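Local coordinates for protein C alpha-dehydrogenase (Sphingobium sp. SYK-6, PDB 4YAC) that binds NADH as a short-chain dehydrogenase/reductase and probably oxidises Cα alcohols during the breakdown of lignin beta-aryl ethers, at residues F10-G15 against A69-A74; D76-E79 against P84-L87; A143-F148 against L250-F255. One frame throughout, in Å; residues are numbered along the deposited sequence.

Contact 1: residues F10-G15 against A69-A74; sequences FVTGGG and AAYAAA. With NAI (1,4-dihydronicotinamide adenine dinucleotide), chain B.
F10 of strand 8-12 and Y71 of helix 68-81 bring together two aromatic rings whose planes differ by 24° but which are slid so far apart that they barely overlap, the centroids being 5.8 Å apart. What meets is a corner of each ring: CE1 of F10 lies 3.6 Å from CE1 of Y71. With CG anti to the backbone N (chi1 -167°), F10 projects off the strand toward the helix, and its far edge also reaches A74, whose carbonyl O lies near the ring plane, 4.0 Å from F10 CE2. The CB of A74 adds a looser apolar contact, 4.3 Å from F10 CZ. Replacing F10, for instance by an alanine, is likely to cost Y71 and A74 their main partner on the strand and to open a gap between strand and helix. Further along the strand, T12 crosses the Y71 side chain at about a right angle, its methyl CG2 resting 3.3 Å from Y71 OH. The T12 hydroxyl is engaged differently, as OG1 is hydrogen-bonded to the backbone N of T91 and of A92 next to strand 87-90. All four touching residues are buried, and the contact is apolar apart from the tyrosine hydroxyl and the A74 carbonyl. Beyond T12 the chain leaves the strand in a type II turn from V11 to G14. There G13 brings its CA to 3.6 Å from O4B of the NADH, where a side chain would probably be crowded by the ribose; its positive phi also favours glycine. L65, one of the NADH-binding residues, packs against both T12 and Y71. Strand, turn and glycines match the TGxxxG cofactor-binding motif of short-chain dehydrogenases, here backed by a helix of the Rossmann fold.

Contact 2: residues D76-E79 against P84-L87; sequences DEAE and PVDL
E79 places CG anti to its carbonyl carbon (chi1 -64°) and continues extended (chi2 174°), which sets CG beside P84 and carries the carboxylate on toward a bridging water. V85 has CG1 anti to its own backbone N (chi1 178°), and this leaves CG2 as the methyl turned to the helix. Two modest contacts follow. CG of E79 rests 4.0 Å from P84 CA, so the glutamate meets the proline at CA, whose bond to CB points away from the helix. Deeper in, the CB of A78 lies 4.5 Å from V85 CG2, a loose methyl-to-methyl packing that is buried, whereas E79 and P84 sit nearer the solvent. Direct polar contact is lacking, and the water supplies a link: the molecule donates to E79 OE2 at 2.6 Å and accepts from V85 N at 3.0 Å. The V85 N-H is thereby satisfied by the water, which ties it to the carboxylate of the helix. E79 OE2 is also salt-bridged to R129 of helix 105-133, an arginine shared with D76 OD1, so the same oxygen serves a cation and the water together. The two partners probably hold OE2 in place and are likely to favour the charged form of the carboxylate. The contact closes the short connection by which helix 68-81 hands the chain to strand 87-90. On the inner side, A78 and V85 both pack on F10 of strand 8-12, and V85 also meets V126 of helix 105-133. P84 touches R133 of that helix, and D86 is salt-bridged to it, so the connection is lodged between strand 8-12 and the adjoining helices 68-81 and 105-133.

Contact 3: residues A143-F148 against L250-F255; sequences ASMSAF and LPYPEF
The F255 ring meets M145 obliquely, with CE of M145 3.7 Å from F255 CD2 and CG of M145 3.7 Å from F255 CE2. Bends at chi2 and chi3 (-56° and -57°) fold the thioether back so that CG and CE both reach the CD2-CE2 side of the ring. The sulfur SD stands 5.0 Å from the F255 centroid, 58° off the ring normal, making a Met-aromatic contact, and F218 of helix 217-228 meets F255 as a further ring. The Y252 ring carries P251 CG over one face, toward its rim, while M145 CG approaches it obliquely and more distantly. M145 follows S144 in the loop after strand 137-142. With Y157 and K161 beside it, S144 probably corresponds to the serine of the Ser-Tyr-Lys catalytic set, as in other short-chain dehydrogenases. Its OG accepts from S146 N at 2.9 Å in an ST turn that leads into the 3-10 segment 145-147. Past that turn, the F148 ring and the L250 side chain cross at about a right angle, F148 CE2 lying 4.0 Å from L250 CD2. Beyond L250, E254 is salt-bridged to R282 of the second subunit.

In the fold
Contacts 1 and 2 both draw on helix 68-81 and touch each other: N of F10, on the inner strand 8-12, lies 2.8 Å from L87 O, probably as a hydrogen bond. Contact 1 is buried and largely aromatic, at the cofactor end of the helix. Contact 2, nearer the other end, is only partly buried and mixes methyl packing with water and charge. Contact 3 lies on the opposite side of the chain's centre, its own centre about 26 Å from that of contact 1, and is buried too. It joins two loops, where contact 1 sets a strand against a helix and contact 2 a helix against the loop that follows it, and unlike the others it borders the second subunit.

Contact 1: residues F10-G15 against A69-A74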
loop_
_atom_site.group_PDB
_atom_site.type_symbol
_atom_site.label_atom_id
_atom_site.label_comp_id
_atom_site.label_asym_id
_atom_site.label_seq_id
_atom_site.Cartn_x
_atom_site.Cartn_y
_atom_site.Cartn_z
ATOM N N PHE A 10 -2.085 -19.156 -15.037
ATOM C CA PHE A 10 -0.968 -18.344 -15.493
ATOM C C PHE A 10 -0.209 -17.898 -14.250
ATOM O O PHE A 10 -0.723 -17.103 -13.463
ATOM C CB PHE A 10 -1.480 -17.156 -16.312
ATOM C CG PHE A 10 -0.414 -16.422 -17.076
ATOM C CD1 PHE A 10 0.338 -15.434 -16.463
ATOM C CD2 PHE A 10 -0.188 -16.697 -18.416
ATOM C CE1 PHE A 10 1.312 -14.746 -17.166
ATOM C CE2 PHE A 10 0.782 -16.013 -19.124
ATOM C CZ PHE A 10 1.533 -15.034 -18.497
ATOM N N VAL A 11 0.996 -18.438 -14.064
ATOM C CA VAL A 11 1.758 -18.241 -12.829
ATOM C C VAL A 11 3.038 -17.453 -13.090
ATOM O O VAL A 11 3.953 -17.939 -13.757
ATOM C CB VAL A 11 2.122 -19.600 -12.175
ATOM C CG1 VAL A 11 2.849 -19.387 -10.848
ATOM C CG2 VAL A 11 0.869 -20.443 -11.958
ATOM N N THR A 12 3.113 -16.243 -12.538
ATOM C CA THR A 12 4.277 -15.392 -12.749
ATOM C C THR A 12 5.379 -15.729 -11.750
ATOM O O THR A 12 5.114 -16.074 -10.593
ATOM C CB THR A 12 3.920 -13.899 -12.638
ATOM O OG1 THR A 12 3.649 -13.552 -11.274
ATOM C CG2 THR A 12 2.711 -13.578 -13.503
ATOM N N GLY A 13 6.621 -15.638 -12.216
ATOM C CA GLY A 13 7.762 -16.033 -11.420
ATOM C C GLY A 13 7.868 -17.539 -11.276
ATOM O O GLY A 13 8.628 -18.032 -10.445
ATOM N N GLY A 14 7.129 -18.265 -12.113
ATOM C CA GLY A 14 6.946 -19.700 -11.960
ATOM C C GLY A 14 8.168 -20.575 -12.175
ATOM O O GLY A 14 8.084 -21.796 -12.039
ATOM N N GLY A 15 9.299 -19.965 -12.509
ATOM C CA GLY A 15 10.527 -20.707 -12.725
ATOM C C GLY A 15 11.269 -21.055 -11.444
ATOM O O GLY A 15 12.199 -21.860 -11.471
ATOM N N ALA A 69 3.646 -4.835 -23.398
ATOM C CA ALA A 69 3.409 -5.401 -24.721
ATOM C C ALA A 69 3.694 -6.898 -24.712
ATOM O O ALA A 69 2.913 -7.704 -25.239
ATOM C CB ALA A 69 4.267 -4.700 -25.760
ATOM N N ALA A 70 4.816 -7.270 -24.105
ATOM C CA ALA A 70 5.203 -8.674 -24.031
ATOM C C ALA A 70 4.231 -9.456 -23.161
ATOM O O ALA A 70 3.976 -10.627 -23.421
ATOM C CB ALA A 70 6.616 -8.811 -23.499
ATOM N N TYR A 71 3.687 -8.813 -22.131
ATOM C CA TYR A 71 2.741 -9.488 -21.251
ATOM C C TYR A 71 1.506 -9.887 -22.056
ATOM O O TYR A 71 1.039 -11.023 -21.978
ATOM C CB TYR A 71 2.355 -8.590 -20.067
ATOM C CG TYR A 71 1.991 -9.351 -18.809
ATOM C CD1 TYR A 71 1.177 -10.474 -18.859
ATOM C CD2 TYR A 71 2.469 -8.948 -17.569
ATOM C CE1 TYR A 71 0.848 -11.171 -17.712
ATOM C CE2 TYR A 71 2.142 -9.641 -16.410
ATOM C CZ TYR A 71 1.334 -10.753 -16.493
ATOM O OH TYR A 71 1.005 -11.443 -15.347
ATOM N N ALA A 72 0.999 -8.955 -22.857
ATOM C CA ALA A 72 -0.169 -9.230 -23.681
ATOM C C ALA A 72 0.122 -10.365 -24.656
ATOM O O ALA A 72 -0.728 -11.228 -24.892
ATOM C CB ALA A 72 -0.588 -7.992 -24.427
ATOM N N ALA A 73 1.327 -10.363 -25.216
ATOM C CA ALA A 73 1.727 -11.407 -26.155
ATOM C C ALA A 73 1.806 -12.759 -25.455
ATOM O O ALA A 73 1.426 -13.783 -26.026
ATOM C CB ALA A 73 3.064 -11.061 -26.794
ATOM N N ALA A 74 2.293 -12.755 -24.216
ATOM C CA ALA A 74 2.452 -13.986 -23.450
ATOM C C ALA A 74 1.100 -14.589 -23.089
ATOM O O ALA A 74 0.939 -15.808 -23.083
ATOM C CB ALA A 74 3.263 -13.730 -22.191
HETATM P PA NAI B . 12.860 -16.502 -6.280
HETATM O O1A NAI B . 14.162 -15.839 -6.657
HETATM O O2A NAI B . 13.142 -17.943 -5.817
HETATM O O5B NAI B . 11.894 -16.524 -7.520
HETATM C C5B NAI B . 11.566 -15.329 -8.153
HETATM C C4B NAI B . 11.278 -15.588 -9.571
HETATM O O4B NAI B . 10.636 -14.394 -10.132
HETATM C C3B NAI B . 12.498 -15.834 -10.329
HETATM O O3B NAI B . 12.357 -16.978 -11.160
HETATM C C2B NAI B . 12.712 -14.643 -11.111
HETATM O O2B NAI B . 13.425 -14.930 -12.330
HETATM C C1B NAI B . 11.377 -14.145 -11.369
HETATM N N9A NAI B . 11.344 -12.756 -11.736
HETATM C C8A NAI B . 11.992 -11.706 -11.157
HETATM N N7A NAI B . 11.707 -10.567 -11.810
HETATM C C5A NAI B . 10.852 -10.850 -12.843
HETATM C C6A NAI B . 10.214 -10.127 -13.845
HETATM N N6A NAI B . 10.386 -8.715 -13.982
HETATM N N1A NAI B . 9.406 -10.773 -14.731
HETATM C C2A NAI B . 9.208 -12.103 -14.664
HETATM N N3A NAI B . 9.801 -12.837 -13.706
HETATM C C4A NAI B . 10.620 -12.250 -12.798
HETATM O O3 NAI B . 12.163 -15.703 -5.154
HETATM P PN NAI B . 11.174 -16.399 -4.102
HETATM O O1N NAI B . 11.955 -17.395 -3.259
HETATM O O2N NAI B . 10.536 -15.271 -3.158
HETATM O O5D NAI B . 10.037 -17.138 -4.852
#

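Contact 2: residues D76-E79 against P84-L87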
loop_
_atom_site.group_PDB
_atom_site.type_symbol
_atom_site.label_atom_id
_atom_site.label_comp_id
_atom_site.label_asym_id
_atom_site.label_seq_id
_atom_site.Cartn_x
_atom_site.Cartn_y
_atom_site.Cartn_z
ATOM N N ASP A 76 -1.662 -14.030 -24.875
ATOM C CA ASP A 76 -2.132 -14.531 -26.170
ATOM C C ASP A 76 -1.625 -15.946 -26.398
ATOM O O ASP A 76 -2.377 -16.838 -26.795
ATOM C CB ASP A 76 -1.647 -13.648 -27.315
ATOM C CG ASP A 76 -2.432 -12.366 -27.456
ATOM O OD1 ASP A 76 -3.316 -12.076 -26.618
ATOM O OD2 ASP A 76 -2.146 -11.643 -28.426
ATOM N N GLU A 77 -0.329 -16.128 -26.156
ATOM C CA GLU A 77 0.327 -17.417 -26.318
ATOM C C GLU A 77 -0.333 -18.477 -25.440
ATOM O O GLU A 77 -0.580 -19.602 -25.886
ATOM C CB GLU A 77 1.817 -17.294 -25.988
ATOM C CG GLU A 77 2.623 -18.550 -26.272
ATOM C CD GLU A 77 4.106 -18.367 -26.005
ATOM O OE1 GLU A 77 4.687 -17.375 -26.492
ATOM O OE2 GLU A 77 4.691 -19.217 -25.304
ATOM N N ALA A 78 -0.634 -18.107 -24.200
ATOM C CA ALA A 78 -1.331 -19.002 -23.285
ATOM C C ALA A 78 -2.664 -19.453 -23.876
ATOM O O ALA A 78 -3.032 -20.622 -23.777
ATOM C CB ALA A 78 -1.552 -18.318 -21.947
ATOM N N GLU A 79 -3.379 -18.525 -24.500
ATOM C CA GLU A 79 -4.688 -18.826 -25.072
ATOM C C GLU A 79 -4.578 -19.740 -26.290
ATOM O O GLU A 79 -5.446 -20.588 -26.520
ATOM C CB GLU A 79 -5.409 -17.530 -25.449
ATOM C CG GLU A 79 -5.730 -16.652 -24.250
ATOM C CD GLU A 79 -6.318 -15.306 -24.632
ATOM O OE1 GLU A 79 -6.320 -14.967 -25.835
ATOM O OE2 GLU A 79 -6.780 -14.587 -23.722
ATOM N N PRO A 84 -8.265 -19.774 -22.652
ATOM C CA PRO A 84 -8.328 -18.561 -21.823
ATOM C C PRO A 84 -7.896 -18.815 -20.384
ATOM O O PRO A 84 -8.179 -19.880 -19.838
ATOM C CB PRO A 84 -9.808 -18.163 -21.883
ATOM C CG PRO A 84 -10.363 -18.877 -23.076
ATOM C CD PRO A 84 -9.588 -20.150 -23.177
ATOM N N VAL A 85 -7.215 -17.844 -19.782
ATOM C CA VAL A 85 -6.746 -17.985 -18.412
ATOM C C VAL A 85 -7.918 -17.990 -17.442
ATOM O O VAL A 85 -8.757 -17.085 -17.459
ATOM C CB VAL A 85 -5.773 -16.852 -18.031
ATOM C CG1 VAL A 85 -5.325 -16.992 -16.578
ATOM C CG2 VAL A 85 -4.571 -16.860 -18.957
ATOM N N ASP A 86 -7.968 -19.015 -16.597
ATOM C CA ASP A 86 -8.996 -19.121 -15.570
ATOM C C ASP A 86 -8.475 -18.599 -14.232
ATOM O O ASP A 86 -9.211 -17.966 -13.480
ATOM C CB ASP A 86 -9.458 -20.567 -15.414
ATOM C CG ASP A 86 -10.167 -21.090 -16.650
ATOM O OD1 ASP A 86 -11.288 -20.618 -16.935
ATOM O OD2 ASP A 86 -9.606 -21.982 -17.325
ATOM N N LEU A 87 -7.210 -18.891 -13.949
ATOM C CA LEU A 87 -6.574 -18.514 -12.692
ATOM C C LEU A 87 -5.289 -17.758 -12.977
ATOM O O LEU A 87 -4.393 -18.278 -13.635
ATOM C CB LEU A 87 -6.283 -19.756 -11.842
ATOM C CG LEU A 87 -5.418 -19.585 -10.585
ATOM C CD1 LEU A 87 -6.070 -18.633 -9.598
ATOM C CD2 LEU A 87 -5.181 -20.941 -9.938
HETATM O O HOH W 1 -6.775 -15.274 -21.167
#

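Contact 3: residues A143-F148 against L250-F255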
loop_
_atom_site.group_PDB
_atom_site.type_symbol
_atom_site.label_atom_id
_atom_site.label_comp_id
_atom_site.label_asym_id
_atom_site.label_seq_id
_atom_site.Cartn_x
_atom_site.Cartn_y
_atom_site.Cartn_z
ATOM N N ALA A 143 1.452 -11.193 -1.884
ATOM C CA ALA A 143 2.120 -10.052 -1.281
ATOM C C ALA A 143 3.135 -10.561 -0.263
ATOM O O ALA A 143 4.104 -11.214 -0.637
ATOM C CB ALA A 143 1.107 -9.120 -0.638
ATOM N N SER A 144 2.892 -10.292 1.017
ATOM C CA SER A 144 3.842 -10.590 2.077
ATOM C C SER A 144 3.253 -10.109 3.393
ATOM O O SER A 144 2.345 -9.278 3.397
ATOM C CB SER A 144 5.189 -9.908 1.798
ATOM O OG SER A 144 6.006 -9.872 2.948
ATOM N N MET A 145 3.761 -10.611 4.515
ATOM C CA MET A 145 3.361 -10.058 5.801
ATOM C C MET A 145 3.902 -8.636 5.953
ATOM O O MET A 145 3.500 -7.908 6.860
ATOM C CB MET A 145 3.839 -10.944 6.952
ATOM C CG MET A 145 2.969 -12.173 7.183
ATOM S SD MET A 145 1.228 -11.783 7.478
ATOM C CE MET A 145 1.332 -10.686 8.892
ATOM N N SER A 146 4.801 -8.239 5.055
ATOM C CA SER A 146 5.260 -6.853 5.001
ATOM C C SER A 146 4.153 -5.923 4.515
ATOM O O SER A 146 4.324 -4.706 4.500
ATOM C CB SER A 146 6.481 -6.720 4.091
ATOM O OG SER A 146 7.621 -7.307 4.687
ATOM N N ALA A 147 3.025 -6.499 4.102
ATOM C CA ALA A 147 1.840 -5.713 3.785
ATOM C C ALA A 147 1.094 -5.333 5.068
ATOM O O ALA A 147 0.071 -4.650 5.015
ATOM C CB ALA A 147 0.926 -6.484 2.845
ATOM N N PHE A 148 1.607 -5.789 6.211
ATOM C CA PHE A 148 1.023 -5.483 7.517
ATOM C C PHE A 148 2.044 -4.929 8.504
ATOM O O PHE A 148 1.675 -4.259 9.471
ATOM C CB PHE A 148 0.391 -6.731 8.133
ATOM C CG PHE A 148 -0.892 -7.148 7.481
ATOM C CD1 PHE A 148 -2.099 -6.619 7.903
ATOM C CD2 PHE A 148 -0.892 -8.078 6.459
ATOM C CE1 PHE A 148 -3.284 -7.003 7.309
ATOM C CE2 PHE A 148 -2.072 -8.466 5.862
ATOM C CZ PHE A 148 -3.270 -7.927 6.288
ATOM N N LEU A 250 -3.632 -15.899 5.165
ATOM C CA LEU A 250 -2.621 -15.522 6.145
ATOM C C LEU A 250 -2.418 -16.684 7.114
ATOM O O LEU A 250 -2.905 -16.646 8.241
ATOM C CB LEU A 250 -3.055 -14.264 6.909
ATOM C CG LEU A 250 -3.735 -13.143 6.121
ATOM C CD1 LEU A 250 -4.478 -12.217 7.066
ATOM C CD2 LEU A 250 -2.726 -12.371 5.309
ATOM N N PRO A 251 -1.702 -17.729 6.681
ATOM C CA PRO A 251 -1.704 -18.963 7.474
ATOM C C PRO A 251 -0.754 -18.945 8.679
ATOM O O PRO A 251 -0.027 -19.912 8.904
ATOM C CB PRO A 251 -1.290 -20.018 6.445
ATOM C CG PRO A 251 -0.418 -19.293 5.493
ATOM C CD PRO A 251 -0.929 -17.873 5.435
ATOM N N TYR A 252 -0.788 -17.864 9.455
ATOM C CA TYR A 252 0.091 -17.714 10.614
ATOM C C TYR A 252 -0.654 -17.141 11.819
ATOM O O TYR A 252 -0.665 -15.927 12.023
ATOM C CB TYR A 252 1.280 -16.820 10.261
ATOM C CG TYR A 252 1.906 -17.184 8.940
ATOM C CD1 TYR A 252 2.550 -18.399 8.771
ATOM C CD2 TYR A 252 1.839 -16.321 7.858
ATOM C CE1 TYR A 252 3.110 -18.745 7.564
ATOM C CE2 TYR A 252 2.404 -16.656 6.645
ATOM C CZ TYR A 252 3.040 -17.870 6.505
ATOM O OH TYR A 252 3.609 -18.220 5.306
ATOM N N PRO A 253 -1.277 -18.017 12.626
ATOM C CA PRO A 253 -2.016 -17.559 13.810
ATOM C C PRO A 253 -1.121 -16.841 14.825
ATOM O O PRO A 253 -1.634 -16.158 15.712
ATOM C CB PRO A 253 -2.582 -18.855 14.404
ATOM C CG PRO A 253 -2.505 -19.866 13.315
ATOM C CD PRO A 253 -1.358 -19.477 12.450
ATOM N N GLU A 254 0.193 -16.996 14.689
ATOM C CA GLU A 254 1.148 -16.323 15.567
ATOM C C GLU A 254 0.986 -14.814 15.547
ATOM O O GLU A 254 1.013 -14.155 16.586
ATOM C CB GLU A 254 2.583 -16.641 15.159
ATOM C CG GLU A 254 2.900 -18.089 15.015
ATOM C CD GLU A 254 2.758 -18.594 13.594
ATOM O OE1 GLU A 254 1.639 -18.544 13.053
ATOM O OE2 GLU A 254 3.777 -19.034 13.023
ATOM N N PHE A 255 0.837 -14.277 14.343
ATOM C CA PHE A 255 0.862 -12.840 14.126
ATOM C C PHE A 255 -0.400 -12.152 14.644
ATOM O O PHE A 255 -0.506 -10.927 14.599
ATOM C CB PHE A 255 1.052 -12.551 12.632
ATOM C CG PHE A 255 2.366 -13.049 12.077
ATOM C CD1 PHE A 255 3.527 -12.976 12.831
ATOM C CD2 PHE A 255 2.439 -13.595 10.805
ATOM C CE1 PHE A 255 4.732 -13.431 12.327
ATOM C CE2 PHE A 255 3.643 -14.052 10.295
ATOM C CZ PHE A 255 4.789 -13.969 11.058
#